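PDB 4CNL: putative pneumococcal surface protein from Streptococcus pneumoniae, which probably attaches to the pneumococcal cell wall by binding the choline of teichoic acids through a row of choline-binding repeats. Local coordinates for residues S3-Q8 and Y30-D35; E42-S47 and Y53-D58; Y71-G76 and E82-S87; Y134-S137 and Y141-S144. All blocks are in the same frame, centred on the assembly; numbering follows the deposited sequence. Where two conformers were deposited one is given.

How the interactions relate
The four contacts follow one another along an elongated chain of choline-binding repeats, and each carries residues of at least one choline pocket. Interaction 1 builds the pocket of Trp-5 and Tyr-30, to which Asp-58, at the end of interaction 2, also belongs. These two lie about 14 Å apart between centres and are joined by a salt bridge from Lys-33 NZ to Glu-42 OE2 of 2.9 Å. Interaction 3 follows with its centre about 16 Å from that of interaction 2; Tyr-53 packs on Gly-76 and Trp-43 on Leu-72. Interaction 4 stands apart, its centre about 25 Å from interaction 3 and 53 Å from interaction 1, and contributes Tyr-141 to a further pocket.

Interaction 1: residues S3-Q8 and Y30-D35; sequences SGWVKQ and YYLKAD. With CHT (choline ion), chain D.
Trp-5 and Tyr-30 both carry CG beside the backbone N and anti to the carbonyl carbon (chi1 -74° and -51°), and with these torsions the indole and phenol converge although their CA atoms are 10.7 Å apart. The far end of the indole does the touching: Trp-5 CH2 lies 3.6 Å from Tyr-30 CB. The two rings are steeply inclined, with planes at 74° and the centroids of the indole six-membered ring and the phenol 5.3 Å apart. Leu-32 adds a buried aliphatic contact to the benzo end of the indole, CD1 lying 3.8 Å from Trp-5 CZ3.

Choline occupies the angle between the rings. Its methyl C7 sits over the centre of a Trp-5 face, 3.4 Å from CD2, and over a face of Tyr-30 as well. Aromatic residues suit this place because a quaternary ammonium has no N-H to donate; electron-rich faces can hold it by cation-pi attraction. Trp-12, Met-38 and Asp-58 complete the pocket.

Trp-5 belongs to strand 4-8, hairpin partner of strand 11-15, whose Tyr-14 meets the indole edge-to-face; strand 30-32 pairs with strand 25-27, whose Gln-27 touches both Trp-5 and Leu-32.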
# COMPACT_ATOMS: atom_id res chain seq x y z
N SER A 3 -1.04 36.77 18.98
CA SER A 3 -0.49 35.42 18.88
C SER A 3 -1.58 34.45 18.45
O SER A 3 -2.77 34.72 18.60
CB SER A 3 0.14 34.98 20.20
OG SER A 3 -0.81 35.00 21.25
N GLY A 4 -1.17 33.31 17.90
CA GLY A 4 -2.12 32.28 17.55
C GLY A 4 -2.67 32.40 16.14
O GLY A 4 -2.13 33.14 15.30
N TRP A 5 -3.75 31.67 15.90
CA TRP A 5 -4.35 31.55 14.57
C TRP A 5 -5.22 32.76 14.25
O TRP A 5 -6.08 33.16 15.03
CB TRP A 5 -5.18 30.28 14.49
CG TRP A 5 -4.34 29.05 14.38
CD1 TRP A 5 -4.06 28.15 15.37
CD2 TRP A 5 -3.65 28.59 13.21
NE1 TRP A 5 -3.26 27.15 14.88
CE2 TRP A 5 -2.98 27.41 13.57
CE3 TRP A 5 -3.54 29.07 11.91
CZ2 TRP A 5 -2.21 26.69 12.65
CZ3 TRP A 5 -2.77 28.36 11.00
CH2 TRP A 5 -2.12 27.18 11.38
N VAL A 6 -4.99 33.33 13.07
CA VAL A 6 -5.67 34.55 12.64
C VAL A 6 -6.03 34.43 11.17
O VAL A 6 -5.17 34.07 10.37
CB VAL A 6 -4.76 35.79 12.83
CG1 VAL A 6 -5.39 37.01 12.21
CG2 VAL A 6 -4.47 36.02 14.31
N LYS A 7 -7.28 34.70 10.82
CA LYS A 7 -7.67 34.67 9.41
C LYS A 7 -7.62 36.08 8.82
O LYS A 7 -8.27 36.99 9.33
CB LYS A 7 -9.07 34.07 9.23
CG LYS A 7 -9.39 33.66 7.80
CD LYS A 7 -10.65 32.82 7.73
CE LYS A 7 -10.94 32.38 6.31
NZ LYS A 7 -12.27 31.72 6.21
N GLN A 8 -6.82 36.24 7.78
CA GLN A 8 -6.60 37.52 7.11
C GLN A 8 -6.69 37.37 5.61
O GLN A 8 -6.00 36.52 5.05
CB GLN A 8 -5.22 38.10 7.42
CG GLN A 8 -4.69 37.94 8.80
CD GLN A 8 -3.48 38.81 8.99
OE1 GLN A 8 -2.34 38.33 8.98
NE2 GLN A 8 -3.71 40.11 9.15
N TYR A 30 -0.81 21.52 11.39
CA TYR A 30 -0.97 22.42 10.24
C TYR A 30 0.36 22.88 9.70
O TYR A 30 1.36 22.98 10.43
CB TYR A 30 -1.82 23.63 10.64
CG TYR A 30 -3.10 23.21 11.31
CD1 TYR A 30 -4.22 22.90 10.55
CD2 TYR A 30 -3.18 23.10 12.69
CE1 TYR A 30 -5.40 22.49 11.16
CE2 TYR A 30 -4.36 22.69 13.31
CZ TYR A 30 -5.46 22.39 12.53
OH TYR A 30 -6.64 21.99 13.13
N TYR A 31 0.39 23.19 8.41
CA TYR A 31 1.62 23.64 7.77
C TYR A 31 1.46 25.04 7.21
O TYR A 31 0.53 25.30 6.45
CB TYR A 31 2.02 22.67 6.64
CG TYR A 31 3.34 23.06 6.03
CD1 TYR A 31 4.53 22.75 6.68
CD2 TYR A 31 3.39 23.79 4.85
CE1 TYR A 31 5.75 23.14 6.15
CE2 TYR A 31 4.62 24.17 4.29
CZ TYR A 31 5.79 23.84 4.96
OH TYR A 31 7.02 24.22 4.46
N LEU A 32 2.37 25.94 7.58
CA LEU A 32 2.36 27.31 7.07
C LEU A 32 3.32 27.44 5.89
O LEU A 32 4.51 27.11 6.00
CB LEU A 32 2.73 28.31 8.17
CG LEU A 32 1.76 28.53 9.35
CD1 LEU A 32 0.34 28.71 8.87
CD2 LEU A 32 1.85 27.37 10.36
N LYS A 33 2.81 27.91 4.77
CA LYS A 33 3.58 27.96 3.53
C LYS A 33 4.52 29.18 3.48
O LYS A 33 4.67 29.90 4.47
CB LYS A 33 2.63 27.95 2.34
CG LYS A 33 1.79 26.68 2.28
CD LYS A 33 0.88 26.61 1.05
CE LYS A 33 -0.27 27.60 1.14
NZ LYS A 33 -1.28 27.37 0.05
N ALA A 34 5.16 29.40 2.34
CA ALA A 34 6.21 30.41 2.24
C ALA A 34 5.70 31.83 2.48
O ALA A 34 6.45 32.70 2.93
CB ALA A 34 6.90 30.32 0.88
N ASP A 35 4.42 32.06 2.18
CA ASP A 35 3.82 33.38 2.37
C ASP A 35 3.10 33.46 3.72
O ASP A 35 2.48 34.47 4.03
CB ASP A 35 2.86 33.71 1.23
CG ASP A 35 1.82 32.63 0.99
OD1 ASP A 35 1.74 31.68 1.80
OD2 ASP A 35 1.08 32.71 -0.02
C4 CHT D . -9.26 26.15 10.67
C5 CHT D . -7.75 26.36 10.80
C6 CHT D . -8.02 25.43 12.96
C7 CHT D . -5.93 26.29 12.28
C8 CHT D . -7.74 27.75 12.71
O6 CHT D . -9.51 25.20 9.64
N1 CHT D . -7.36 26.46 12.19

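Interaction 2: residues E42-S47 and Y53-D58; sequences EWIYDS and YYLKSD. With CHT (choline ion), chain H.
Four backbone hydrogen bonds tie Glu-42 to Leu-55 and Ile-44 to Tyr-53, each pair bonding in both directions. The shortest runs from Tyr-53 N to Ile-44 O, 2.8 Å, while Ile-44 N gives Tyr-53 O the straightest, with an N-H...O angle of 169°. Tyr-53 O also receives a CA-H...O contact from Trp-43 CA.

Between these hydrogen-bonded pairs stands the non-hydrogen-bonded pair Trp-43 and Tyr-54, where the aromatic contact forms. With its CG anti to the backbone N (chi1 -173°), Tyr-54 presents a ring edge to an indole face, the planes inclined at 57°. CD1 approaches Trp-43 NE1 to 3.5 Å, while Tyr-54 CB makes a CH-pi contact with the six-membered ring, almost directly above its centroid at 3.8 Å.

This is the beta hairpin of a choline-binding repeat, strand 42-46 running antiparallel to strand 51-55. Its tryptophan is sandwiched: on the indole face opposite Tyr-54 lies a choline methyl, C8, 3.4 Å from Trp-43 CE2. An indole suits both tasks, packing on the tyrosine and offering a broad electron-rich surface to the trimethylammonium.

On the face that carries Glu-42, Ile-44, Tyr-53 and Leu-55, Ile-44 CG1 meets Leu-55 CD2 at 3.9 Å. Asp-46 CB touches Tyr-53 CE1 through its methylene, also at 3.9 Å. The Asp-46 carboxylate itself is held by Ser-48 and by Trp-26 NE1, and Tyr-53 also touches the choline of a different pocket.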
# COMPACT_ATOMS: atom_id res chain seq x y z
N GLU A 42 -4.05 20.27 -0.19
CA GLU A 42 -2.91 20.29 -1.08
C GLU A 42 -1.77 19.47 -0.52
O GLU A 42 -1.69 19.23 0.70
CB GLU A 42 -2.45 21.73 -1.35
CG GLU A 42 -1.85 22.41 -0.14
CD GLU A 42 -1.60 23.89 -0.38
OE1 GLU A 42 -0.71 24.23 -1.18
OE2 GLU A 42 -2.31 24.71 0.24
N TRP A 43 -0.90 19.06 -1.44
CA TRP A 43 0.31 18.33 -1.13
C TRP A 43 1.47 19.28 -0.88
O TRP A 43 1.63 20.27 -1.60
CB TRP A 43 0.67 17.40 -2.29
CG TRP A 43 -0.22 16.22 -2.40
CD1 TRP A 43 -1.33 16.10 -3.19
CD2 TRP A 43 -0.07 14.98 -1.72
NE1 TRP A 43 -1.89 14.85 -3.03
CE2 TRP A 43 -1.13 14.15 -2.13
CE3 TRP A 43 0.86 14.50 -0.79
CZ2 TRP A 43 -1.29 12.85 -1.63
CZ3 TRP A 43 0.70 13.21 -0.30
CH2 TRP A 43 -0.37 12.40 -0.73
N ILE A 44 2.29 18.95 0.11
CA ILE A 44 3.49 19.70 0.43
C ILE A 44 4.67 18.75 0.63
O ILE A 44 4.53 17.74 1.31
CB ILE A 44 3.30 20.55 1.72
CG1 ILE A 44 2.47 21.80 1.43
CG2 ILE A 44 4.64 20.90 2.35
CD1 ILE A 44 3.20 22.83 0.62
N TYR A 45 5.82 19.06 0.02
CA TYR A 45 7.03 18.33 0.33
C TYR A 45 7.84 19.07 1.39
O TYR A 45 8.23 20.23 1.20
CB TYR A 45 7.90 18.10 -0.91
CG TYR A 45 9.04 17.14 -0.63
CD1 TYR A 45 8.86 15.77 -0.73
CD2 TYR A 45 10.28 17.61 -0.25
CE1 TYR A 45 9.89 14.89 -0.46
CE2 TYR A 45 11.33 16.74 0.02
CZ TYR A 45 11.13 15.37 -0.08
OH TYR A 45 12.17 14.50 0.19
N ASP A 46 8.08 18.40 2.50
CA ASP A 46 8.89 18.98 3.57
C ASP A 46 10.32 18.49 3.43
O ASP A 46 10.59 17.31 3.63
CB ASP A 46 8.32 18.62 4.94
CG ASP A 46 8.91 19.46 6.05
OD1 ASP A 46 10.12 19.71 6.00
OD2 ASP A 46 8.16 19.88 6.96
N SER A 47 11.23 19.39 3.08
CA SER A 47 12.61 18.98 2.83
C SER A 47 13.30 18.52 4.11
O SER A 47 14.25 17.75 4.06
CB SER A 47 13.41 20.13 2.20
OG SER A 47 12.94 20.42 0.89
N TYR A 53 3.52 15.35 2.41
CA TYR A 53 2.37 15.36 3.31
C TYR A 53 1.16 15.90 2.58
O TYR A 53 1.31 16.74 1.69
CB TYR A 53 2.65 16.22 4.54
CG TYR A 53 3.78 15.72 5.40
CD1 TYR A 53 5.11 16.03 5.09
CD2 TYR A 53 3.52 14.93 6.51
CE1 TYR A 53 6.14 15.57 5.89
CE2 TYR A 53 4.55 14.46 7.30
CZ TYR A 53 5.85 14.78 6.99
OH TYR A 53 6.87 14.32 7.79
N TYR A 54 -0.03 15.43 2.94
CA TYR A 54 -1.26 15.98 2.40
C TYR A 54 -2.03 16.72 3.47
O TYR A 54 -2.44 16.14 4.47
CB TYR A 54 -2.15 14.90 1.80
CG TYR A 54 -3.34 15.52 1.10
CD1 TYR A 54 -3.18 16.18 -0.11
CD2 TYR A 54 -4.60 15.50 1.68
CE1 TYR A 54 -4.25 16.78 -0.75
CE2 TYR A 54 -5.68 16.10 1.05
CZ TYR A 54 -5.50 16.73 -0.16
OH TYR A 54 -6.56 17.33 -0.79
N LEU A 55 -2.23 18.02 3.26
CA LEU A 55 -3.07 18.79 4.16
C LEU A 55 -4.52 18.73 3.70
O LEU A 55 -4.84 19.05 2.55
CB LEU A 55 -2.58 20.24 4.27
CG LEU A 55 -1.21 20.43 4.93
CD1 LEU A 55 -1.06 19.59 6.22
CD2 LEU A 55 -0.06 20.17 3.95
N LYS A 56 -5.39 18.31 4.61
CA LYS A 56 -6.81 18.14 4.31
C LYS A 56 -7.55 19.47 4.20
O LYS A 56 -6.94 20.54 4.27
CB LYS A 56 -7.46 17.26 5.39
CG LYS A 56 -6.91 15.83 5.37
CD LYS A 56 -7.53 14.96 6.46
CE LYS A 56 -7.00 15.31 7.83
NZ LYS A 56 -7.57 14.42 8.89
N SER A 57 -8.86 19.40 4.01
CA SER A 57 -9.67 20.60 3.79
C SER A 57 -9.72 21.51 5.01
O SER A 57 -9.95 22.71 4.89
CB SER A 57 -11.09 20.22 3.38
OG SER A 57 -11.76 19.58 4.45
N ASP A 58 -9.51 20.94 6.19
CA ASP A 58 -9.47 21.76 7.39
C ASP A 58 -8.05 22.19 7.73
O ASP A 58 -7.82 22.82 8.75
CB ASP A 58 -10.09 21.02 8.59
CG ASP A 58 -9.51 19.63 8.80
OD1 ASP A 58 -8.35 19.36 8.41
OD2 ASP A 58 -10.23 18.78 9.38
C4 CHT H . 1.00 13.94 -7.02
C5 CHT H . 2.20 13.16 -6.47
C6 CHT H . 3.56 12.84 -4.57
C7 CHT H . 2.42 14.87 -4.87
C8 CHT H . 1.22 12.92 -4.33
O6 CHT H . 0.72 13.52 -8.36
N1 CHT H . 2.35 13.44 -5.06

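Interaction 3: residues Y71-G76 and E82-S87; sequences YLKSNG and EWVYDS. With CHT (choline ion), chain B; SO4 (sulfate ion), chain L.
A salt bridge joins Lys-73 to Glu-82, the two side chains approaching from opposite directions. Lys-73 NZ donates to OE1 of Glu-82 at 3.1 Å, on the syn side and 20° out of the carboxylate plane; its bond to OE2 is weak. The long lysine chain bends at chi3 (-74°) to bring its amine to the carboxylate, and Glu-82 OE2 has a second donor in the backbone N of Gln-80. A sulfate, probably from the crystallisation liquor, also engages Lys-73 NZ through O3 at 2.6 Å, an oxygen shared with Asn-75 ND2 at 3.0 Å. The amine thus lies between two anions, which probably stabilises its positive charge.

Within the backbone, Gly-76 N bonds to Lys-73 O at 2.9 Å, closing a type I beta turn. Strand 70-72 leads into this turn, and strand 82-86 belongs to the following hairpin, so the contact joins two successive hairpins of the choline-binding repeat array. Trp-83 of the second hairpin takes choline methyl C7 over the centre of its ring.

Apolar packing is centred on Tyr-71. Val-84 CG2 meets Tyr-71 CD2 at 3.8 Å in an off-centre CH-pi contact, one of the two methyls of the beta-branched valine reaching the ring away from its centre. Leu-95 touches both residues.

At the other end of the phenol, Asp-86 OD2 makes a packing contact, 3.4 Å from Tyr-71 CE1, with ring and carboxylate planes 53° apart. Asp-86 OD1 accepts a hydrogen bond from Tyr-89 N. Trp-66 meets Tyr-71 edge-to-face.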
# COMPACT_ATOMS: atom_id res chain seq x y z
N TYR A 71 -0.95 6.79 0.00
CA TYR A 71 -1.23 6.47 1.39
C TYR A 71 -0.37 7.29 2.35
O TYR A 71 0.85 7.32 2.24
CB TYR A 71 -1.00 4.97 1.65
CG TYR A 71 -1.47 4.53 3.03
CD1 TYR A 71 -2.82 4.30 3.27
CD2 TYR A 71 -0.57 4.35 4.07
CE1 TYR A 71 -3.26 3.91 4.52
CE2 TYR A 71 -1.00 3.96 5.33
CZ TYR A 71 -2.35 3.75 5.54
OH TYR A 71 -2.79 3.36 6.79
N LEU A 72 -1.03 7.97 3.28
CA LEU A 72 -0.32 8.70 4.32
C LEU A 72 -0.18 7.82 5.56
O LEU A 72 -1.18 7.34 6.11
CB LEU A 72 -1.06 10.00 4.67
CG LEU A 72 -1.19 11.08 3.58
CD1 LEU A 72 0.16 11.34 2.89
CD2 LEU A 72 -2.28 10.76 2.57
N LYS A 73 1.06 7.60 5.99
CA LYS A 73 1.33 6.73 7.13
C LYS A 73 0.90 7.39 8.45
O LYS A 73 0.36 8.49 8.45
CB LYS A 73 2.81 6.35 7.13
CG LYS A 73 3.21 5.62 5.83
CD LYS A 73 4.65 5.12 5.86
CE LYS A 73 5.64 6.26 5.70
NZ LYS A 73 7.04 5.75 5.82
N SER A 74 1.11 6.70 9.57
CA SER A 74 0.61 7.19 10.85
C SER A 74 1.29 8.50 11.27
O SER A 74 0.72 9.26 12.05
CB SER A 74 0.79 6.14 11.94
OG SER A 74 2.16 5.85 12.14
N ASN A 75 2.50 8.73 10.76
CA ASN A 75 3.23 9.98 11.04
C ASN A 75 2.96 11.06 9.99
O ASN A 75 3.60 12.11 9.99
CB ASN A 75 4.74 9.72 11.15
CG ASN A 75 5.36 9.13 9.89
OD1 ASN A 75 4.69 8.97 8.87
ND2 ASN A 75 6.64 8.78 9.96
N GLY A 76 2.01 10.79 9.10
CA GLY A 76 1.63 11.72 8.06
C GLY A 76 2.41 11.58 6.76
O GLY A 76 1.97 12.10 5.71
N GLU A 82 7.37 1.07 -0.64
CA GLU A 82 7.35 0.36 0.63
C GLU A 82 6.01 -0.30 0.87
O GLU A 82 4.99 0.09 0.29
CB GLU A 82 7.68 1.31 1.78
CG GLU A 82 6.61 2.36 2.03
CD GLU A 82 7.06 3.43 3.04
OE1 GLU A 82 7.23 3.09 4.24
OE2 GLU A 82 7.24 4.59 2.63
N TRP A 83 6.05 -1.31 1.73
CA TRP A 83 4.86 -1.98 2.21
C TRP A 83 4.29 -1.27 3.42
O TRP A 83 5.03 -0.86 4.31
CB TRP A 83 5.18 -3.42 2.58
CG TRP A 83 5.48 -4.27 1.41
CD1 TRP A 83 6.70 -4.51 0.85
CD2 TRP A 83 4.52 -4.99 0.62
NE1 TRP A 83 6.56 -5.36 -0.23
CE2 TRP A 83 5.23 -5.66 -0.40
CE3 TRP A 83 3.13 -5.15 0.69
CZ2 TRP A 83 4.60 -6.47 -1.35
CZ3 TRP A 83 2.50 -5.95 -0.25
CH2 TRP A 83 3.24 -6.60 -1.26
N VAL A 84 2.97 -1.13 3.46
CA VAL A 84 2.30 -0.63 4.64
C VAL A 84 1.15 -1.55 5.02
O VAL A 84 0.52 -2.17 4.16
CB VAL A 84 1.74 0.79 4.44
CG1 VAL A 84 2.85 1.76 4.04
CG2 VAL A 84 0.61 0.78 3.41
N TYR A 85 0.86 -1.62 6.32
CA TYR A 85 -0.31 -2.35 6.79
C TYR A 85 -1.36 -1.35 7.26
O TYR A 85 -1.10 -0.54 8.15
CB TYR A 85 0.06 -3.31 7.91
CG TYR A 85 -1.10 -4.18 8.36
CD1 TYR A 85 -1.49 -5.28 7.61
CD2 TYR A 85 -1.79 -3.90 9.54
CE1 TYR A 85 -2.54 -6.08 8.01
CE2 TYR A 85 -2.85 -4.72 9.95
CZ TYR A 85 -3.21 -5.80 9.17
OH TYR A 85 -4.25 -6.63 9.56
N ASP A 86 -2.54 -1.41 6.65
CA ASP A 86 -3.65 -0.56 7.06
C ASP A 86 -4.49 -1.37 8.04
O ASP A 86 -5.19 -2.30 7.65
CB ASP A 86 -4.45 -0.12 5.83
CG ASP A 86 -5.57 0.86 6.17
OD1 ASP A 86 -6.25 0.68 7.19
OD2 ASP A 86 -5.77 1.81 5.39
N SER A 87 -4.41 -1.00 9.32
CA SER A 87 -5.07 -1.76 10.38
C SER A 87 -6.59 -1.65 10.30
O SER A 87 -7.31 -2.53 10.76
CB SER A 87 -4.60 -1.29 11.76
OG SER A 87 -3.21 -1.55 11.93
C4 CHT B . 3.69 -9.23 5.06
C5 CHT B . 3.78 -8.95 3.56
C6 CHT B . 6.15 -9.00 3.69
C7 CHT B . 5.06 -8.05 1.83
C8 CHT B . 5.01 -6.96 3.93
O6 CHT B . 4.03 -10.59 5.29
N1 CHT B . 5.00 -8.24 3.26
S SO4 L . 9.33 6.87 8.24
O1 SO4 L . 9.69 7.91 9.20
O2 SO4 L . 9.78 5.57 8.74
O3 SO4 L . 7.88 6.82 8.05
O4 SO4 L . 9.97 7.15 6.96

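Interaction 4: residues Y134-S137 and Y141-S144; sequences YLTS and YAYS. With CHT (choline ion), chain F.
Tyr-134 O accepts a short and nearly straight hydrogen bond from Ala-142 N, 2.8 Å long with an N-H...O angle of 174°. The same oxygen receives a CA-H...O contact from Tyr-141 CA. A water extends the link, accepting from Tyr-134 N at 2.9 Å and probably donating to Ala-142 O at 2.8 Å, so it bridges the two backbones beside the single direct bond.

Small and branched apolar groups pack around this bridge. Ala-142 CB points toward the other segment and touches Thr-136 CG2, at 3.7 Å, and also meets the edge of the Tyr-134 ring. Methyl size suits Ala-142 to this buried spot. Thr-136 divides its roles: CG2 faces the alanine while OG1 is bonded to Ser-140 O. Leu-135 CD1 reaches Tyr-141 CB at 3.7 Å.

The Tyr-141 ring turns away from this packing, its CG lying between backbone N and carbonyl carbon (chi1 70°). There one ring face carries choline methyl C8 above its centre, and OH comes within 3.1 Å of choline C4. Trp-106, Gly-108, Tyr-129, Tyr-133 and Asp-155 also line this pocket. The direct and water-mediated links hold Ala-142, and so the backbone next to Tyr-141, against strand 131-135, while the Tyr-141 ring offers the choline cation a pi surface, consistent with cation-pi recognition.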
# COMPACT_ATOMS: atom_id res chain seq x y z
N TYR A 134 -0.89 -19.85 -5.68
CA TYR A 134 -1.35 -19.86 -4.31
C TYR A 134 -0.43 -19.01 -3.45
O TYR A 134 0.76 -19.26 -3.38
CB TYR A 134 -1.44 -21.28 -3.74
CG TYR A 134 -2.03 -21.25 -2.33
CD1 TYR A 134 -3.37 -20.99 -2.13
CD2 TYR A 134 -1.22 -21.43 -1.21
CE1 TYR A 134 -3.92 -20.92 -0.84
CE2 TYR A 134 -1.75 -21.38 0.08
CZ TYR A 134 -3.09 -21.11 0.25
OH TYR A 134 -3.62 -21.07 1.52
N LEU A 135 -1.01 -18.01 -2.78
CA LEU A 135 -0.24 -17.18 -1.87
C LEU A 135 -0.37 -17.73 -0.46
O LEU A 135 -1.48 -17.90 0.05
CB LEU A 135 -0.71 -15.73 -1.92
CG LEU A 135 -0.54 -14.94 -3.22
CD1 LEU A 135 0.86 -15.13 -3.82
CD2 LEU A 135 -1.60 -15.31 -4.25
N THR A 136 0.77 -18.00 0.17
CA THR A 136 0.81 -18.63 1.49
C THR A 136 0.41 -17.65 2.60
O THR A 136 0.04 -16.50 2.33
CB THR A 136 2.21 -19.19 1.82
OG1 THR A 136 3.15 -18.11 1.89
CG2 THR A 136 2.66 -20.21 0.76
N SER A 137 0.49 -18.09 3.85
CA SER A 137 -0.04 -17.29 4.95
C SER A 137 0.68 -15.97 5.14
O SER A 137 0.11 -15.04 5.71
CB SER A 137 0.01 -18.08 6.26
OG SER A 137 1.35 -18.34 6.65
N TYR A 141 4.32 -16.37 -2.59
CA TYR A 141 3.71 -17.44 -3.38
C TYR A 141 4.35 -18.78 -3.08
O TYR A 141 5.56 -18.86 -2.79
CB TYR A 141 3.78 -17.14 -4.88
CG TYR A 141 5.15 -17.21 -5.51
CD1 TYR A 141 6.01 -16.12 -5.47
CD2 TYR A 141 5.58 -18.36 -6.16
CE1 TYR A 141 7.27 -16.18 -6.05
CE2 TYR A 141 6.84 -18.42 -6.75
CZ TYR A 141 7.67 -17.33 -6.68
OH TYR A 141 8.92 -17.39 -7.27
N ALA A 142 3.52 -19.82 -3.11
CA ALA A 142 3.98 -21.19 -2.93
C ALA A 142 4.58 -21.71 -4.23
O ALA A 142 4.09 -21.39 -5.31
CB ALA A 142 2.83 -22.09 -2.48
N TYR A 143 5.65 -22.49 -4.13
CA TYR A 143 6.24 -23.11 -5.31
C TYR A 143 6.87 -24.44 -4.94
O TYR A 143 7.32 -24.63 -3.80
CB TYR A 143 7.28 -22.19 -5.95
CG TYR A 143 8.42 -21.84 -5.04
CD1 TYR A 143 8.33 -20.77 -4.16
CD2 TYR A 143 9.60 -22.57 -5.05
CE1 TYR A 143 9.37 -20.44 -3.32
CE2 TYR A 143 10.65 -22.25 -4.21
CZ TYR A 143 10.53 -21.18 -3.35
OH TYR A 143 11.56 -20.84 -2.51
N SER A 144 6.90 -25.35 -5.92
CA SER A 144 7.43 -26.70 -5.73
C SER A 144 6.86 -27.35 -4.49
O SER A 144 7.60 -27.92 -3.68
CB SER A 144 8.96 -26.67 -5.67
OG SER A 144 9.49 -26.25 -6.91
C4 CHT F . 7.93 -16.11 -9.88
C5 CHT F . 6.92 -15.45 -10.81
C6 CHT F . 6.39 -13.93 -9.07
C7 CHT F . 5.00 -14.12 -10.96
C8 CHT F . 5.08 -15.86 -9.37
O6 CHT F . 8.71 -17.04 -10.62
N1 CHT F . 5.85 -14.85 -10.05
O HOH W 1 1.87 -20.15 -6.42